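Local coordinates for capsid polyprotein VP90 (Turkey astrovirus 2, PDB 3TS3) that probably builds the icosahedral shell of the astrovirus particle, this chain being the projection (spike) domain that stands out from the capsid, at residues C[26-31]-C[112-117]; C[32-37]-C[187-192]; C[49-54]-C[73-78]. All coordinates share one frame; numbering follows the deposited sequence.

Contact 1: C[26-31]-C[112-117]. With SO4 (sulfate ion), chain I.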
ATOM      1  N   VAL C  26       4.881   6.888  19.707  1.00 10.83           N
ATOM      2  CA  VAL C  26       3.450   6.883  19.482  1.00 11.11           C
ATOM      3  C   VAL C  26       2.997   5.500  19.920  1.00 11.61           C
ATOM      4  O   VAL C  26       3.467   4.508  19.410  1.00 12.01           O
ATOM      5  CB  VAL C  26       3.110   7.127  18.002  1.00 10.64           C
ATOM      6  CG1 VAL C  26       1.610   6.970  17.756  1.00 11.12           C
ATOM      7  CG2 VAL C  26       3.556   8.519  17.597  1.00 10.53           C
ATOM      8  N   SER C  27       2.092   5.434  20.882  1.00 12.05           N
ATOM      9  CA  SER C  27       1.674   4.139  21.399  1.00 12.97           C
ATOM     10  C   SER C  27       0.930   3.303  20.372  1.00 13.06           C
ATOM     11  O   SER C  27       0.189   3.829  19.566  1.00 13.67           O
ATOM     12  CB  SER C  27       0.804   4.293  22.642  1.00 13.43           C
ATOM     13  OG  SER C  27       0.343   3.028  23.067  1.00 15.05           O
ATOM     14  N   THR C  28       1.121   1.991  20.451  1.00 13.43           N
ATOM     15  CA  THR C  28       0.485   1.047  19.539  1.00 13.79           C
ATOM     16  C   THR C  28      -0.840   0.496  20.069  1.00 14.66           C
ATOM     17  O   THR C  28      -1.378  -0.440  19.517  1.00 14.47           O
ATOM     18  CB  THR C  28       1.414  -0.119  19.147  1.00 13.72           C
ATOM     19  OG1 THR C  28       1.856  -0.816  20.316  1.00 13.63           O
ATOM     20  CG2 THR C  28       2.616   0.397  18.378  1.00 13.40           C
ATOM     21  N   THR C  29      -1.350   1.082  21.147  1.00 15.48           N
ATOM     22  CA  THR C  29      -2.628   0.646  21.692  1.00 16.97           C
ATOM     23  C   THR C  29      -3.790   0.864  20.737  1.00 16.61           C
ATOM     24  O   THR C  29      -4.670   0.022  20.644  1.00 17.13           O
ATOM     25  CB  THR C  29      -2.984   1.382  22.978  1.00 17.37           C
ATOM     26  OG1 THR C  29      -1.980   1.146  23.955  1.00 20.82           O
ATOM     27  CG2 THR C  29      -4.306   0.870  23.506  1.00 18.92           C
ATOM     28  N   GLU C  30      -3.810   2.006  20.060  1.00 16.19           N
ATOM     29  CA  GLU C  30      -4.894   2.315  19.137  1.00 15.79           C
ATOM     30  C   GLU C  30      -4.799   1.618  17.794  1.00 14.25           C
ATOM     31  O   GLU C  30      -3.719   1.403  17.255  1.00 13.75           O
ATOM     32  CB  GLU C  30      -5.004   3.813  18.820  1.00 16.86           C
ATOM     33  CG  GLU C  30      -4.735   4.803  19.912  1.00 21.44           C
ATOM     34  CD  GLU C  30      -4.320   6.150  19.320  1.00 25.96           C
ATOM     35  OE1 GLU C  30      -4.924   6.574  18.306  1.00 28.69           O
ATOM     36  OE2 GLU C  30      -3.375   6.772  19.843  1.00 28.65           O
ATOM     37  N   THR C  31      -5.962   1.358  17.231  1.00 12.64           N
ATOM     38  CA  THR C  31      -6.085   0.872  15.886  1.00 11.54           C
ATOM     39  C   THR C  31      -5.559   1.936  14.927  1.00 11.24           C
ATOM     40  O   THR C  31      -5.710   3.126  15.157  1.00 11.42           O
ATOM     41  CB  THR C  31      -7.569   0.628  15.562  1.00 11.43           C
ATOM     42  OG1 THR C  31      -7.969  -0.650  16.067  1.00 11.38           O
ATOM     43  CG2 THR C  31      -7.826   0.699  14.070  1.00 10.84           C
ATOM     44  N   TYR C 112       7.842  -6.591  23.609  1.00 16.41           N
ATOM     45  CA  TYR C 112       6.584  -7.132  24.110  1.00 16.97           C
ATOM     46  C   TYR C 112       5.819  -6.159  24.988  1.00 17.39           C
ATOM     47  O   TYR C 112       4.643  -6.344  25.248  1.00 17.94           O
ATOM     48  CB  TYR C 112       6.801  -8.489  24.775  1.00 16.98           C
ATOM     49  CG  TYR C 112       7.304  -9.526  23.792  1.00 16.74           C
ATOM     50  CD1 TYR C 112       6.476 -10.026  22.804  1.00 17.51           C
ATOM     51  CD2 TYR C 112       8.608  -9.988  23.842  1.00 17.06           C
ATOM     52  CE1 TYR C 112       6.928 -10.955  21.906  1.00 16.81           C
ATOM     53  CE2 TYR C 112       9.066 -10.918  22.950  1.00 17.74           C
ATOM     54  CZ  TYR C 112       8.226 -11.398  21.982  1.00 17.58           C
ATOM     55  OH  TYR C 112       8.687 -12.328  21.087  1.00 18.89           O
ATOM     56  N   THR C 113       6.495  -5.119  25.439  1.00 17.64           N
ATOM     57  CA  THR C 113       5.828  -4.055  26.171  1.00 18.07           C
ATOM     58  C   THR C 113       4.868  -3.240  25.286  1.00 17.34           C
ATOM     59  O   THR C 113       3.918  -2.664  25.779  1.00 18.07           O
ATOM     60  CB  THR C 113       6.798  -3.179  26.979  1.00 18.27           C
ATOM     61  OG1 THR C 113       7.506  -2.310  26.102  1.00 20.81           O
ATOM     62  CG2 THR C 113       7.778  -4.053  27.735  1.00 19.00           C
ATOM     63  N   GLU C 114       5.110  -3.204  23.976  1.00 16.12           N
ATOM     64  CA  GLU C 114       4.182  -2.513  23.084  1.00 14.79           C
ATOM     65  C   GLU C 114       2.861  -3.267  23.086  1.00 14.23           C
ATOM     66  O   GLU C 114       2.840  -4.474  22.923  1.00 13.90           O
ATOM     67  CB  GLU C 114       4.721  -2.470  21.650  1.00 14.73           C
ATOM     68  CG  GLU C 114       5.797  -1.448  21.395  1.00 14.67           C
ATOM     69  CD  GLU C 114       5.291  -0.017  21.411  1.00 13.69           C
ATOM     70  OE1 GLU C 114       4.064   0.202  21.446  1.00 13.33           O
ATOM     71  OE2 GLU C 114       6.145   0.879  21.373  1.00 13.86           O
ATOM     72  N   PRO C 115       1.757  -2.546  23.207  1.00 13.64           N
ATOM     73  CA  PRO C 115       0.441  -3.180  23.279  1.00 13.68           C
ATOM     74  C   PRO C 115       0.134  -4.004  22.031  1.00 13.26           C
ATOM     75  O   PRO C 115      -0.489  -5.045  22.131  1.00 13.75           O
ATOM     76  CB  PRO C 115      -0.500  -1.988  23.393  1.00 13.87           C
ATOM     77  CG  PRO C 115       0.304  -0.979  24.137  1.00 14.21           C
ATOM     78  CD  PRO C 115       1.707  -1.136  23.630  1.00 13.90           C
ATOM     79  N   ALA C 116       0.588  -3.543  20.875  1.00 12.60           N
ATOM     80  CA  ALA C 116       0.338  -4.256  19.624  1.00 11.96           C
ATOM     81  C   ALA C 116       0.973  -5.640  19.571  1.00 11.65           C
ATOM     82  O   ALA C 116       0.461  -6.532  18.920  1.00 11.41           O
ATOM     83  CB  ALA C 116       0.764  -3.430  18.416  1.00 12.06           C
ATOM     84  N   ILE C 117       2.108  -5.804  20.235  1.00 11.47           N
ATOM     85  CA  ILE C 117       2.862  -7.032  20.095  1.00 11.90           C
ATOM     86  C   ILE C 117       2.559  -8.041  21.182  1.00 12.23           C
ATOM     87  O   ILE C 117       2.659  -7.747  22.356  1.00 13.04           O
ATOM     88  CB  ILE C 117       4.381  -6.770  20.074  1.00 11.69           C
ATOM     89  CG1 ILE C 117       4.732  -5.668  19.075  1.00 12.24           C
ATOM     90  CG2 ILE C 117       5.136  -8.066  19.783  1.00 11.71           C
ATOM     91  CD1 ILE C 117       6.181  -5.251  19.146  1.00 12.36           C
TER
HETATM   92  S   SO4 I   5       1.192   2.666  26.438  1.00 26.13           S
HETATM   93  O1  SO4 I   5       0.870   2.201  27.790  1.00 28.73           O
HETATM   94  O2  SO4 I   5       1.937   1.634  25.732  1.00 28.44           O
HETATM   95  O3  SO4 I   5      -0.057   2.959  25.739  1.00 28.98           O
HETATM   96  O4  SO4 I   5       1.983   3.892  26.521  1.00 27.58           O
HETATM   97  O   HOH W   1       5.681   2.775  19.356  1.00 11.88           O
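Two loop segments meet without strand pairing: T28 and T29 of 26-31 lie against P115 and A116 of 112-117. The CA atoms of T29 and P115 are 5.2 Å apart. E114 to I117 form a type I beta turn, closed by I117 N bonding to E114 O. T28 OG1 sits between the backbone N and the carbonyl carbon (chi1 58°). From there OG1 donates to E114 OE1 at 2.7 Å, on the anti side of the carboxylate and 27° out of its plane. The same OG1 accepts from A116 N at 3.1 Å, nearly straight at 163°. Beside this bond, T28 CB and A116 CB are tightly packed at 3.5 Å. S27 OG accepts from T29 N, an ST turn in the loop that leads to strand 34-37 of the spike domain. S27 OG also donates to O3 of a sulfate ion at 2.7 Å, and T29 OG1 adds a weak bond to that oxygen. The sulfate probably comes from the crystallisation liquor, and R25 binds it too. T29 OG1 touches P115 CG at 3.1 Å. A water lies 2.8 Å from both V26 O and E114 OE2, while R25 forms a salt bridge with OE2.

Contact 2: C[32-37]-C[187-192]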
ATOM      1  N   GLY C  32      -4.936   1.490  13.847  1.00  9.87           N
ATOM      2  CA  GLY C  32      -4.500   2.375  12.782  1.00  9.53           C
ATOM      3  C   GLY C  32      -3.286   3.252  12.998  1.00  8.77           C
ATOM      4  O   GLY C  32      -3.127   4.236  12.298  1.00  8.70           O
ATOM      5  N   VAL C  33      -2.428   2.881  13.943  1.00  8.69           N
ATOM      6  CA  VAL C  33      -1.201   3.712  14.177  0.50  8.75           C
ATOM      7  C   VAL C  33      -0.025   3.274  13.270  1.00  8.20           C
ATOM      8  O   VAL C  33       0.829   4.101  12.997  1.00  8.09           O
ATOM      9  CB  VAL C  33      -0.766   3.569  15.656  0.50  8.92           C
ATOM     10  CG1 VAL C  33       0.510   4.317  15.907  0.50  9.95           C
ATOM     11  CG2 VAL C  33      -1.866   4.082  16.589  0.50  9.91           C
ATOM     12  N   PHE C  34      -0.134   2.089  12.681  1.00  7.48           N
ATOM     13  CA  PHE C  34       0.792   1.719  11.611  1.00  7.29           C
ATOM     14  C   PHE C  34       0.139   0.902  10.499  1.00  7.16           C
ATOM     15  O   PHE C  34      -0.808   0.164  10.719  1.00  6.81           O
ATOM     16  CB  PHE C  34       2.075   1.070  12.111  1.00  7.37           C
ATOM     17  CG  PHE C  34       1.863  -0.208  12.868  1.00  7.07           C
ATOM     18  CD1 PHE C  34       1.912  -1.433  12.227  1.00  7.99           C
ATOM     19  CD2 PHE C  34       1.672  -0.186  14.229  1.00  8.79           C
ATOM     20  CE1 PHE C  34       1.745  -2.600  12.932  1.00  9.43           C
ATOM     21  CE2 PHE C  34       1.506  -1.354  14.929  1.00  7.99           C
ATOM     22  CZ  PHE C  34       1.544  -2.555  14.281  1.00  9.16           C
ATOM     23  N   CYS C  35       0.681   1.054   9.300  1.00  7.28           N
ATOM     24  CA  CYS C  35       0.191   0.390   8.118  1.00  7.39           C
ATOM     25  C   CYS C  35       1.301  -0.423   7.466  1.00  7.28           C
ATOM     26  O   CYS C  35       2.379   0.095   7.225  1.00  7.51           O
ATOM     27  CB  CYS C  35      -0.313   1.450   7.138  1.00  7.30           C
ATOM     28  SG  CYS C  35      -0.625   0.866   5.458  1.00  8.90           S
ATOM     29  N   LEU C  36       1.010  -1.682   7.160  1.00  6.87           N
ATOM     30  CA  LEU C  36       1.955  -2.526   6.449  1.00  6.61           C
ATOM     31  C   LEU C  36       1.689  -2.437   4.955  1.00  6.67           C
ATOM     32  O   LEU C  36       0.615  -2.778   4.488  1.00  7.04           O
ATOM     33  CB  LEU C  36       1.823  -3.989   6.887  1.00  6.73           C
ATOM     34  CG  LEU C  36       2.626  -5.012   6.074  1.00  6.87           C
ATOM     35  CD1 LEU C  36       4.127  -4.851   6.304  1.00  7.95           C
ATOM     36  CD2 LEU C  36       2.176  -6.431   6.402  1.00  7.82           C
ATOM     37  N   ALA C  37       2.692  -1.978   4.215  1.00  6.39           N
ATOM     38  CA  ALA C  37       2.637  -1.920   2.759  1.00  6.14           C
ATOM     39  C   ALA C  37       3.743  -2.828   2.239  1.00  6.11           C
ATOM     40  O   ALA C  37       4.844  -2.809   2.747  1.00  6.00           O
ATOM     41  CB  ALA C  37       2.825  -0.489   2.261  1.00  6.22           C
ATOM     42  N   PHE C 187      -2.743  -3.331   5.046  1.00  6.54           N
ATOM     43  CA  PHE C 187      -3.085  -3.890   6.340  1.00  6.91           C
ATOM     44  C   PHE C 187      -2.721  -2.865   7.393  1.00  7.30           C
ATOM     45  O   PHE C 187      -1.683  -2.239   7.303  1.00  7.48           O
ATOM     46  CB  PHE C 187      -2.360  -5.216   6.592  1.00  7.23           C
ATOM     47  CG  PHE C 187      -2.989  -6.382   5.893  1.00  7.26           C
ATOM     48  CD1 PHE C 187      -2.748  -6.621   4.563  1.00  8.30           C
ATOM     49  CD2 PHE C 187      -3.840  -7.227   6.571  1.00  7.83           C
ATOM     50  CE1 PHE C 187      -3.333  -7.684   3.931  1.00  9.40           C
ATOM     51  CE2 PHE C 187      -4.426  -8.282   5.937  1.00  8.65           C
ATOM     52  CZ  PHE C 187      -4.171  -8.519   4.625  1.00  9.64           C
ATOM     53  N   TRP C 188      -3.595  -2.698   8.375  1.00  6.81           N
ATOM     54  CA  TRP C 188      -3.391  -1.744   9.454  1.00  6.55           C
ATOM     55  C   TRP C 188      -3.531  -2.445  10.808  1.00  6.76           C
ATOM     56  O   TRP C 188      -4.275  -3.403  10.932  1.00  6.99           O
ATOM     57  CB  TRP C 188      -4.424  -0.620   9.354  1.00  6.81           C
ATOM     58  CG  TRP C 188      -4.257   0.313   8.184  1.00  6.68           C
ATOM     59  CD1 TRP C 188      -4.686   0.113   6.905  1.00  6.91           C
ATOM     60  CD2 TRP C 188      -3.657   1.609   8.207  1.00  6.79           C
ATOM     61  NE1 TRP C 188      -4.375   1.198   6.128  1.00  7.64           N
ATOM     62  CE2 TRP C 188      -3.750   2.133   6.907  1.00  6.62           C
ATOM     63  CE3 TRP C 188      -3.054   2.377   9.201  1.00  7.51           C
ATOM     64  CZ2 TRP C 188      -3.252   3.376   6.575  1.00  6.73           C
ATOM     65  CZ3 TRP C 188      -2.570   3.611   8.871  1.00  7.91           C
ATOM     66  CH2 TRP C 188      -2.667   4.099   7.568  1.00  7.38           C
ATOM     67  N   ASN C 189      -2.811  -1.977  11.822  1.00  7.08           N
ATOM     68  CA  ASN C 189      -2.921  -2.626  13.123  1.00  7.83           C
ATOM     69  C   ASN C 189      -4.322  -2.486  13.721  1.00  7.87           C
ATOM     70  O   ASN C 189      -4.979  -1.473  13.574  1.00  7.95           O
ATOM     71  CB  ASN C 189      -1.828  -2.170  14.095  1.00  7.98           C
ATOM     72  CG  ASN C 189      -2.129  -0.836  14.730  1.00  8.76           C
ATOM     73  OD1 ASN C 189      -2.068   0.189  14.085  1.00  8.18           O
ATOM     74  ND2 ASN C 189      -2.435  -0.853  16.014  1.00 10.03           N
ATOM     75  N   TRP C 190      -4.780  -3.549  14.357  1.00  8.49           N
ATOM     76  CA  TRP C 190      -6.129  -3.618  14.886  1.00  9.13           C
ATOM     77  C   TRP C 190      -6.029  -3.863  16.385  1.00  9.84           C
ATOM     78  O   TRP C 190      -5.537  -4.892  16.819  1.00 10.21           O
ATOM     79  CB  TRP C 190      -6.815  -4.774  14.157  1.00  8.88           C
ATOM     80  CG  TRP C 190      -8.213  -5.151  14.538  1.00  8.42           C
ATOM     81  CD1 TRP C 190      -8.769  -5.136  15.777  1.00  9.51           C
ATOM     82  CD2 TRP C 190      -9.213  -5.672  13.655  1.00  8.26           C
ATOM     83  NE1 TRP C 190     -10.063  -5.586  15.719  1.00  8.91           N
ATOM     84  CE2 TRP C 190     -10.358  -5.929  14.428  1.00  8.24           C
ATOM     85  CE3 TRP C 190      -9.251  -5.938  12.287  1.00  7.90           C
ATOM     86  CZ2 TRP C 190     -11.525  -6.434  13.877  1.00  8.75           C
ATOM     87  CZ3 TRP C 190     -10.413  -6.438  11.742  1.00  8.60           C
ATOM     88  CH2 TRP C 190     -11.531  -6.686  12.535  1.00  9.73           C
ATOM     89  N   SER C 191      -6.513  -2.906  17.162  1.00 10.69           N
ATOM     90  CA  SER C 191      -6.430  -2.964  18.617  1.00 11.50           C
ATOM     91  C   SER C 191      -7.161  -4.178  19.176  1.00 11.52           C
ATOM     92  O   SER C 191      -8.221  -4.531  18.713  1.00 11.16           O
ATOM     93  CB  SER C 191      -7.037  -1.693  19.210  1.00 12.00           C
ATOM     94  OG  SER C 191      -7.247  -1.841  20.595  1.00 15.04           O
ATOM     95  N   TYR C 192      -6.586  -4.782  20.207  1.00 12.23           N
ATOM     96  CA  TYR C 192      -7.155  -5.989  20.801  1.00 13.35           C
ATOM     97  C   TYR C 192      -8.535  -5.752  21.419  1.00 14.49           C
ATOM     98  O   TYR C 192      -9.295  -6.679  21.598  1.00 14.70           O
ATOM     99  CB  TYR C 192      -6.162  -6.666  21.760  1.00 13.13           C
ATOM    100  CG  TYR C 192      -4.924  -7.131  21.027  1.00 13.45           C
ATOM    101  CD1 TYR C 192      -4.910  -8.334  20.340  1.00 13.17           C
ATOM    102  CD2 TYR C 192      -3.789  -6.344  20.982  1.00 13.27           C
ATOM    103  CE1 TYR C 192      -3.797  -8.741  19.640  1.00 13.58           C
ATOM    104  CE2 TYR C 192      -2.677  -6.743  20.290  1.00 13.02           C
ATOM    105  CZ  TYR C 192      -2.682  -7.938  19.623  1.00 12.92           C
ATOM    106  OH  TYR C 192      -1.569  -8.332  18.935  1.00 14.27           O
TER
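The W188 indole carries C35 on one face, and the F34 ring carries N189 on one of its own. C35 CB sits over the centre of the W188 six-membered ring, 3.3 Å from its centroid, a CH-pi contact. C35 SG is over the five-membered ring, 4.0 Å from that centroid. G32 O and F34 O approach the same indole obliquely. On F34, N189 CB lies over the face, offset toward the rim, 3.4 Å from CZ. With CG between its backbone N and carbonyl carbon (chi1 80°), the N189 amide stacks on this ring, the two planes 10° apart. N189 OD1 accepts from F34 N at 3.1 Å, with the donor tilted 34° from the carbonyl plane, and from V33 N in a weak bond. N189 ND2 binds E30 O. Strands 34-37 and 187-189 run antiparallel: C35 and W188 are a non-hydrogen-bonded pair, L36 and F187 a hydrogen-bonded one. L36 N donates to F187 O at 2.8 Å, and N189 N to F34 O at 3.1 Å. G32 N donates to N189 O. The buried N189 amide is thus bonded to backbone at both ends, which fixes its rotation where the strand pair gives way to loop.

Contact 3: C[49-54]-C[73-78]. Unlike the reference sequence in segment 49-54: I54 (reference Thr).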
ATOM      1  N   ASN C  49      -5.660 -24.826   1.302  1.00  8.06           N
ATOM      2  CA  ASN C  49      -7.083 -24.905   1.007  1.00  8.20           C
ATOM      3  C   ASN C  49      -7.848 -25.914   1.876  1.00  7.69           C
ATOM      4  O   ASN C  49      -7.810 -27.115   1.644  1.00  8.70           O
ATOM      5  CB  ASN C  49      -7.231 -25.253  -0.480  1.00  8.45           C
ATOM      6  CG  ASN C  49      -8.662 -25.449  -0.918  1.00  9.16           C
ATOM      7  OD1 ASN C  49      -8.934 -26.294  -1.763  1.00  9.45           O
ATOM      8  ND2 ASN C  49      -9.575 -24.653  -0.378  1.00  8.26           N
ATOM      9  N   ASN C  50      -8.501 -25.398   2.908  1.00  7.66           N
ATOM     10  CA  ASN C  50      -9.472 -26.144   3.689  1.00  7.49           C
ATOM     11  C   ASN C  50     -10.378 -25.204   4.479  1.00  7.58           C
ATOM     12  O   ASN C  50      -9.919 -24.228   5.029  1.00  7.65           O
ATOM     13  CB  ASN C  50      -8.782 -27.134   4.624  1.00  7.71           C
ATOM     14  CG  ASN C  50      -9.743 -28.151   5.198  1.00  8.15           C
ATOM     15  OD1 ASN C  50     -10.581 -28.685   4.493  1.00  8.63           O
ATOM     16  ND2 ASN C  50      -9.610 -28.426   6.480  1.00  7.85           N
ATOM     17  N   GLN C  51     -11.660 -25.523   4.567  1.00  7.70           N
ATOM     18  CA  GLN C  51     -12.550 -24.698   5.363  1.00  8.25           C
ATOM     19  C   GLN C  51     -12.254 -24.847   6.851  1.00  8.37           C
ATOM     20  O   GLN C  51     -12.214 -25.952   7.374  1.00  8.47           O
ATOM     21  CB  GLN C  51     -13.996 -25.112   5.105  1.00  8.60           C
ATOM     22  CG  GLN C  51     -15.000 -24.508   6.061  1.00 11.25           C
ATOM     23  CD  GLN C  51     -15.265 -23.054   5.786  1.00 16.44           C
ATOM     24  OE1 GLN C  51     -14.931 -22.540   4.727  1.00 19.84           O
ATOM     25  NE2 GLN C  51     -15.891 -22.383   6.741  1.00 18.98           N
ATOM     26  N   ILE C  52     -12.073 -23.717   7.522  1.00  8.20           N
ATOM     27  CA  ILE C  52     -11.938 -23.672   8.961  1.00  8.62           C
ATOM     28  C   ILE C  52     -13.025 -22.744   9.480  1.00  9.58           C
ATOM     29  O   ILE C  52     -13.108 -21.598   9.071  1.00  9.48           O
ATOM     30  CB  ILE C  52     -10.544 -23.161   9.398  1.00  8.26           C
ATOM     31  CG1 ILE C  52      -9.437 -24.004   8.760  1.00  8.14           C
ATOM     32  CG2 ILE C  52     -10.410 -23.189  10.910  1.00  7.24           C
ATOM     33  CD1 ILE C  52      -8.037 -23.495   9.052  1.00  7.37           C
ATOM     34  N   THR C  53     -13.885 -23.262  10.350  1.00 10.27           N
ATOM     35  CA  THR C  53     -15.168 -22.504  10.664  0.50 10.83           C
ATOM     36  C   THR C  53     -15.037 -21.556  11.847  1.00 10.96           C
ATOM     37  O   THR C  53     -15.663 -20.504  11.821  1.00 11.03           O
ATOM     38  CB  THR C  53     -16.297 -23.484  11.034  0.50 11.10           C
ATOM     39  OG1 THR C  53     -15.826 -24.395  12.035  0.50 11.43           O
ATOM     40  CG2 THR C  53     -16.777 -24.249   9.800  0.50 11.93           C
ATOM     41  N   ILE C  54     -14.181 -21.882  12.805  1.00 10.58           N
ATOM     42  CA  ILE C  54     -13.956 -20.975  13.920  1.00 11.13           C
ATOM     43  C   ILE C  54     -12.462 -20.802  14.125  1.00 10.29           C
ATOM     44  O   ILE C  54     -11.910 -21.183  15.141  1.00 10.62           O
ATOM     45  CB  ILE C  54     -14.606 -21.512  15.210  1.00 11.15           C
ATOM     46  CG1 ILE C  54     -16.040 -21.952  14.920  1.00 13.15           C
ATOM     47  CG2 ILE C  54     -14.592 -20.456  16.307  1.00 11.88           C
ATOM     48  CD1 ILE C  54     -16.713 -22.559  16.097  1.00 16.16           C
ATOM     49  N   ALA C  73     -14.351 -17.148   9.178  1.00  9.05           N
ATOM     50  CA  ALA C  73     -14.333 -18.489   8.610  1.00  8.80           C
ATOM     51  C   ALA C  73     -13.944 -18.364   7.146  1.00  8.89           C
ATOM     52  O   ALA C  73     -14.369 -17.437   6.476  1.00  9.05           O
ATOM     53  CB  ALA C  73     -15.715 -19.125   8.721  1.00  9.11           C
ATOM     54  N   ALA C  74     -13.114 -19.286   6.664  1.00  8.51           N
ATOM     55  CA  ALA C  74     -12.642 -19.249   5.285  1.00  8.42           C
ATOM     56  C   ALA C  74     -12.126 -20.601   4.802  1.00  8.44           C
ATOM     57  O   ALA C  74     -11.843 -21.472   5.602  1.00  8.59           O
ATOM     58  CB  ALA C  74     -11.557 -18.197   5.131  1.00  8.85           C
ATOM     59  N   SER C  75     -12.016 -20.759   3.489  1.00  8.81           N
ATOM     60  CA  SER C  75     -11.454 -21.970   2.892  1.00  9.03           C
ATOM     61  C   SER C  75     -10.068 -21.769   2.268  1.00  8.38           C
ATOM     62  O   SER C  75      -9.413 -22.728   1.906  1.00  8.71           O
ATOM     63  CB  SER C  75     -12.405 -22.543   1.836  1.00  9.52           C
ATOM     64  OG  SER C  75     -13.593 -23.054   2.416  1.00 11.47           O
ATOM     65  N   TRP C  76      -9.647 -20.519   2.106  1.00  8.28           N
ATOM     66  CA  TRP C  76      -8.356 -20.230   1.491  1.00  8.35           C
ATOM     67  C   TRP C  76      -7.451 -19.444   2.443  1.00  7.86           C
ATOM     68  O   TRP C  76      -7.738 -18.322   2.811  1.00  8.44           O
ATOM     69  CB  TRP C  76      -8.557 -19.497   0.163  1.00  8.43           C
ATOM     70  CG  TRP C  76      -9.326 -20.315  -0.846  1.00  8.47           C
ATOM     71  CD1 TRP C  76     -10.670 -20.281  -1.078  1.00 10.31           C
ATOM     72  CD2 TRP C  76      -8.792 -21.292  -1.746  1.00  9.43           C
ATOM     73  NE1 TRP C  76     -11.003 -21.176  -2.061  1.00 10.12           N
ATOM     74  CE2 TRP C  76      -9.866 -21.800  -2.496  1.00 10.34           C
ATOM     75  CE3 TRP C  76      -7.506 -21.782  -1.997  1.00  9.29           C
ATOM     76  CZ2 TRP C  76      -9.698 -22.774  -3.466  1.00  9.89           C
ATOM     77  CZ3 TRP C  76      -7.344 -22.748  -2.967  1.00 10.11           C
ATOM     78  CH2 TRP C  76      -8.432 -23.230  -3.691  1.00  9.59           C
ATOM     79  N   TRP C  77      -6.357 -20.081   2.825  1.00  7.87           N
ATOM     80  CA  TRP C  77      -5.448 -19.568   3.828  1.00  7.99           C
ATOM     81  C   TRP C  77      -4.102 -19.272   3.201  1.00  8.04           C
ATOM     82  O   TRP C  77      -3.600 -20.047   2.419  1.00  8.87           O
ATOM     83  CB  TRP C  77      -5.356 -20.569   4.982  1.00  7.97           C
ATOM     84  CG  TRP C  77      -6.699 -20.735   5.601  1.00  8.27           C
ATOM     85  CD1 TRP C  77      -7.622 -21.697   5.319  1.00  8.04           C
ATOM     86  CD2 TRP C  77      -7.304 -19.866   6.561  1.00  7.78           C
ATOM     87  NE1 TRP C  77      -8.756 -21.495   6.068  1.00  7.87           N
ATOM     88  CE2 TRP C  77      -8.583 -20.377   6.841  1.00  8.06           C
ATOM     89  CE3 TRP C  77      -6.880 -18.717   7.227  1.00  7.60           C
ATOM     90  CZ2 TRP C  77      -9.442 -19.764   7.744  1.00  7.52           C
ATOM     91  CZ3 TRP C  77      -7.725 -18.122   8.121  1.00  8.02           C
ATOM     92  CH2 TRP C  77      -8.990 -18.646   8.379  1.00  8.47           C
ATOM     93  N   ASN C  78      -3.562 -18.113   3.523  1.00  7.59           N
ATOM     94  CA  ASN C  78      -2.359 -17.640   2.879  1.00  7.87           C
ATOM     95  C   ASN C  78      -1.262 -17.279   3.860  1.00  7.52           C
ATOM     96  O   ASN C  78      -1.472 -16.496   4.754  1.00  8.00           O
ATOM     97  CB  ASN C  78      -2.722 -16.427   2.025  1.00  7.73           C
ATOM     98  CG  ASN C  78      -3.850 -16.726   1.061  1.00  8.13           C
ATOM     99  OD1 ASN C  78      -3.627 -17.267  -0.001  1.00  9.66           O
ATOM    100  ND2 ASN C  78      -5.066 -16.383   1.441  1.00  8.99           N
TER
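A beta bulge interrupts the antiparallel pairing of strand 47-52 with the chain at 74-76, between the N49-W76 and I52-A74 pairs. N49 and W76 are a non-hydrogen-bonded pair, I52 and A74 a hydrogen-bonded one. The register shifts by one between them. The chain turns a corner at S75, so the corner falls at the bulge. At the A74 pair, I52 N donates to A74 O at 3.0 Å, and A74 N returns a weak bond to I52 O.

The N49 amide stacks on the W76 indole, their planes only 3° apart. N49 CG is anti to the backbone N (chi1 177°), and ND2 rests over the centre of the indole, 3.4 Å above its plane. N49 CB reaches W76 CZ3 at 3.5 Å. ND2 also donates to S75 O at 3.0 Å. That oxygen lies close to the amide plane of N49, but the donor stands above the S75 carbonyl plane. One amide thus grips both the ring and the backbone at the corner.

W77 is held on both faces. I52 CD1 lies over one, 3.6 Å above the plane and offset toward the rim. A74 CB lies over the opposite face at the same height. N50 O comes to the indole edge in the ring plane, where W77 NE1 makes a weak bond to it. NE1 makes a second weak bond to A74 O, so two carbonyls share its single N-H. A73 CB touches T53 O at 3.4 Å.

L131 of helix 129-135 packs on both I52 and W77. D128, just before that helix, binds N50 ND2. Strand 164-171 flanks 76-81, with S170 against A74 and W77 and T171 against W76.

In the fold
Contact 2 is the core contact, and all its touching residues are buried. Contacts 1 and 3 are partly buried and lie on opposite sides of the chain's centre, their own centres 28 Å apart. Contacts 1 and 2 adjoin: 26-31 runs into 32-37, and A116 O probably bonds to Y192 OH. Contacts 2 and 3 do not touch, yet both reach the same antiparallel sheet. Each stacks an asparagine amide on an aromatic ring, but N189 is buried and bonded to backbone, while N49 is exposed on a partly exposed W76. Contact 1 instead turns on a threonine hydroxyl shared between a carboxylate and a backbone N-H; the sulfate beside it is probably a crystallisation additive. Contact 2 alone reaches another chain: W188 packs on I39 of the second subunit.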